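Z-DNA binding protein kinase (Danio rerio, PDB 5J6X) probably binds left-handed Z-DNA through its winged helix-turn-helix Zalpha domain, the part in this structure of a longer, probable protein kinase. Local coordinates at residues R26-D31 / N63-W68. Numbering follows the deposited sequence.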
ATOM      1  N   ARG A  26      -2.869   8.770   2.340  1.00 33.22           N
ATOM      2  CA  ARG A  26      -2.560   8.237   1.016  1.00 32.53           C
ATOM      3  C   ARG A  26      -1.113   8.504   0.641  1.00 27.78           C
ATOM      4  O   ARG A  26      -0.614   9.602   0.807  1.00 34.62           O
ATOM      5  CB  ARG A  26      -3.510   8.786  -0.049  1.00 33.49           C
ATOM      6  CG  ARG A  26      -3.458  10.262  -0.296  1.00 35.80           C
ATOM      7  CD  ARG A  26      -4.555  10.636  -1.258  1.00 31.93           C
ATOM      8  NE  ARG A  26      -4.259  11.873  -1.972  1.00 38.12           N
ATOM      9  CZ  ARG A  26      -5.069  12.400  -2.877  1.00 33.00           C
ATOM     10  NH1 ARG A  26      -6.204  11.782  -3.160  1.00 30.76           N
ATOM     11  NH2 ARG A  26      -4.746  13.531  -3.488  1.00 31.95           N
ATOM     12  N   SER A  27      -0.447   7.465   0.152  1.00 28.79           N
ATOM     13  CA  SER A  27       1.001   7.437   0.037  1.00 24.76           C
ATOM     14  C   SER A  27       1.375   6.806  -1.287  1.00 28.17           C
ATOM     15  O   SER A  27       0.637   5.977  -1.799  1.00 31.73           O
ATOM     16  CB  SER A  27       1.616   6.622   1.178  1.00 30.67           C
ATOM     17  OG  SER A  27       0.915   6.778   2.406  1.00 32.80           O
ATOM     18  N   THR A  28       2.534   7.155  -1.826  1.00 28.25           N
ATOM     19  CA  THR A  28       3.049   6.453  -3.007  1.00 27.26           C
ATOM     20  C   THR A  28       3.609   5.053  -2.680  1.00 31.58           C
ATOM     21  O   THR A  28       3.734   4.691  -1.513  1.00 32.16           O
ATOM     22  CB  THR A  28       4.137   7.265  -3.676  1.00 27.81           C
ATOM     23  OG1 THR A  28       5.187   7.520  -2.740  1.00 26.77           O
ATOM     24  CG2 THR A  28       3.572   8.579  -4.147  1.00 28.50           C
ATOM     25  N   VAL A  29       3.950   4.257  -3.692  1.00 26.47           N
ATOM     26  CA  VAL A  29       4.524   2.957  -3.389  1.00 28.94           C
ATOM     27  C   VAL A  29       5.926   3.172  -2.823  1.00 38.47           C
ATOM     28  O   VAL A  29       6.427   2.384  -2.011  1.00 39.50           O
ATOM     29  CB  VAL A  29       4.585   2.019  -4.613  1.00 35.34           C
ATOM     30  CG1 VAL A  29       5.513   2.547  -5.652  1.00 28.28           C
ATOM     31  CG2 VAL A  29       5.028   0.617  -4.188  1.00 33.60           C
ATOM     32  N   GLN A  30       6.535   4.277  -3.232  1.00 41.03           N
ATOM     33  CA  GLN A  30       7.863   4.633  -2.775  1.00 34.38           C
ATOM     34  C   GLN A  30       7.882   4.863  -1.266  1.00 35.90           C
ATOM     35  O   GLN A  30       8.674   4.237  -0.577  1.00 40.34           O
ATOM     36  CB  GLN A  30       8.367   5.867  -3.525  1.00 33.39           C
ATOM     37  CG  GLN A  30       9.081   5.558  -4.830  1.00 30.04           C
ATOM     38  CD  GLN A  30       8.134   5.168  -5.946  1.00 32.88           C
ATOM     39  OE1 GLN A  30       6.939   5.433  -5.885  1.00 30.87           O
ATOM     40  NE2 GLN A  30       8.671   4.547  -6.982  1.00 37.70           N
ATOM     41  N   ASP A  31       7.014   5.739  -0.752  1.00 35.32           N
ATOM     42  CA  ASP A  31       7.025   6.064   0.677  1.00 36.63           C
ATOM     43  C   ASP A  31       6.831   4.782   1.463  1.00 38.38           C
ATOM     44  O   ASP A  31       7.544   4.505   2.421  1.00 42.71           O
ATOM     45  CB  ASP A  31       5.925   7.070   1.058  1.00 41.34           C
ATOM     46  CG  ASP A  31       6.116   8.447   0.421  1.00 45.10           C
ATOM     47  OD1 ASP A  31       7.286   8.860   0.224  1.00 41.38           O
ATOM     48  OD2 ASP A  31       5.078   9.103   0.112  1.00 40.86           O
ATOM     49  N   ASN A  63       0.765  14.741 -13.791  1.00 39.81           N
ATOM     50  CA  ASN A  63       2.067  15.176 -13.280  1.00 37.05           C
ATOM     51  C   ASN A  63       2.263  14.817 -11.809  1.00 34.33           C
ATOM     52  O   ASN A  63       2.867  15.557 -11.036  1.00 34.16           O
ATOM     53  CB  ASN A  63       2.258  16.681 -13.489  1.00 33.70           C
ATOM     54  CG  ASN A  63       3.692  17.116 -13.255  1.00 34.13           C
ATOM     55  OD1 ASN A  63       4.623  16.444 -13.680  1.00 37.44           O
ATOM     56  ND2 ASN A  63       3.877  18.221 -12.547  1.00 32.54           N
ATOM     57  N   LYS A  64       1.755  13.654 -11.438  1.00 35.18           N
ATOM     58  CA  LYS A  64       1.773  13.209 -10.057  1.00 35.42           C
ATOM     59  C   LYS A  64       2.018  11.707 -10.005  1.00 29.56           C
ATOM     60  O   LYS A  64       1.768  11.002 -10.980  1.00 35.85           O
ATOM     61  CB  LYS A  64       0.446  13.555  -9.375  1.00 40.52           C
ATOM     62  CG  LYS A  64       0.590  14.377  -8.127  1.00 34.52           C
ATOM     63  CD  LYS A  64       1.010  15.762  -8.472  1.00 40.45           C
ATOM     64  CE  LYS A  64       1.504  16.506  -7.241  1.00 48.90           C
ATOM     65  NZ  LYS A  64       2.781  15.927  -6.724  1.00 53.64           N
ATOM     66  N   ARG A  65       2.493  11.211  -8.870  1.00 29.26           N
ATOM     67  CA  ARG A  65       2.608   9.773  -8.661  1.00 26.48           C
ATOM     68  C   ARG A  65       1.305   9.189  -8.125  1.00 28.62           C
ATOM     69  O   ARG A  65       0.621   9.823  -7.317  1.00 25.97           O
ATOM     70  CB  ARG A  65       3.738   9.447  -7.685  1.00 28.05           C
ATOM     71  CG  ARG A  65       5.098   9.422  -8.297  1.00 30.93           C
ATOM     72  CD  ARG A  65       6.176   8.982  -7.308  1.00 24.13           C
ATOM     73  NE  ARG A  65       7.421   8.721  -8.025  1.00 26.84           N
ATOM     74  CZ  ARG A  65       8.613   8.635  -7.459  1.00 29.86           C
ATOM     75  NH1 ARG A  65       8.739   8.800  -6.151  1.00 34.00           N
ATOM     76  NH2 ARG A  65       9.682   8.392  -8.204  1.00 33.17           N
ATOM     77  N   PRO A  66       0.973   7.955  -8.550  1.00 30.18           N
ATOM     78  CA  PRO A  66      -0.228   7.335  -7.992  1.00 29.39           C
ATOM     79  C   PRO A  66      -0.059   7.115  -6.489  1.00 30.37           C
ATOM     80  O   PRO A  66       1.020   6.727  -6.034  1.00 31.50           O
ATOM     81  CB  PRO A  66      -0.344   6.017  -8.769  1.00 26.48           C
ATOM     82  CG  PRO A  66       1.002   5.749  -9.297  1.00 23.45           C
ATOM     83  CD  PRO A  66       1.703   7.052  -9.457  1.00 22.74           C
ATOM     84  N   VAL A  67      -1.114   7.417  -5.736  1.00 33.62           N
ATOM     85  CA  VAL A  67      -1.125   7.233  -4.290  1.00 31.44           C
ATOM     86  C   VAL A  67      -2.203   6.237  -3.887  1.00 32.19           C
ATOM     87  O   VAL A  67      -3.266   6.175  -4.509  1.00 35.50           O
ATOM     88  CB  VAL A  67      -1.354   8.565  -3.557  1.00 27.75           C
ATOM     89  CG1 VAL A  67      -0.102   9.422  -3.637  1.00 23.94           C
ATOM     90  CG2 VAL A  67      -2.538   9.280  -4.139  1.00 28.20           C
ATOM     91  N   TRP A  68      -1.921   5.450  -2.855  1.00 32.98           N
ATOM     92  CA  TRP A  68      -2.872   4.468  -2.355  1.00 31.01           C
ATOM     93  C   TRP A  68      -3.437   4.920  -1.025  1.00 34.33           C
ATOM     94  O   TRP A  68      -2.709   5.501  -0.235  1.00 36.75           O
ATOM     95  CB  TRP A  68      -2.206   3.121  -2.194  1.00 27.44           C
ATOM     96  CG  TRP A  68      -1.673   2.600  -3.447  1.00 32.67           C
ATOM     97  CD1 TRP A  68      -0.510   2.974  -4.068  1.00 31.33           C
ATOM     98  CD2 TRP A  68      -2.272   1.597  -4.272  1.00 29.23           C
ATOM     99  NE1 TRP A  68      -0.358   2.263  -5.234  1.00 28.86           N
ATOM    100  CE2 TRP A  68      -1.421   1.408  -5.377  1.00 31.13           C
ATOM    101  CE3 TRP A  68      -3.441   0.844  -4.186  1.00 28.03           C
ATOM    102  CZ2 TRP A  68      -1.706   0.487  -6.384  1.00 30.97           C
ATOM    103  CZ3 TRP A  68      -3.723  -0.062  -5.187  1.00 27.74           C
ATOM    104  CH2 TRP A  68      -2.858  -0.239  -6.265  1.00 30.17           C
TER
HETATM  105  O   HOH W   1       6.935   9.380  -3.342  1.00 30.03           O
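S27 and W68 face each other as an antiparallel hydrogen-bonded pair, a single bridge in this Zalpha winged helix-turn-helix domain. S27 N donates to W68 O at 3.0 Å. The return bond, W68 N to S27 O, measures 2.8 Å and is straighter, at 169° about the hydrogen. Two CA-H...O contacts, from R26 to W68 O and from V67 to S27 O, flank the pair. The bridge ties the short link between helices 9-24 and 29-35 to strand 67-70 of the wing. That strand bonds to strand 56-59 as well, with V67 pairing to T59, so the link adds a third, very short element to the small sheet. After S27 the chain turns into the helix, and T28 is its N-cap: D31 N donates to T28 OG1 at 3.2 Å.

The two methyls of V67 go to two neighbours. CG2 lies over one face of the R26 guanidinium, and R26 CD is 3.8 Å from V67 CG2. CG1 packs instead on T28 CG2. T28 holds OG1 between its backbone N and carbonyl carbon (chi1 58°), which turns the hydroxyl to the helix N-terminus and sends T28 CG2 to within 3.6 Å of R65 CB. S27 OG bonds to G25 O, and W68 is buried, its ring edge-to-face with Y48 of helix 40-52.

Farther out, R65 runs extended from CG to NE and reaches past T28 to Q30, crossing its side chain at about a right angle. The R65 guanidinium stacks on the Q30 amide, the two planes 19° apart. A water lies at the guanidinium edge, its O 2.6 Å from T28 OG1, and accepts a weak bond from R65 NH1.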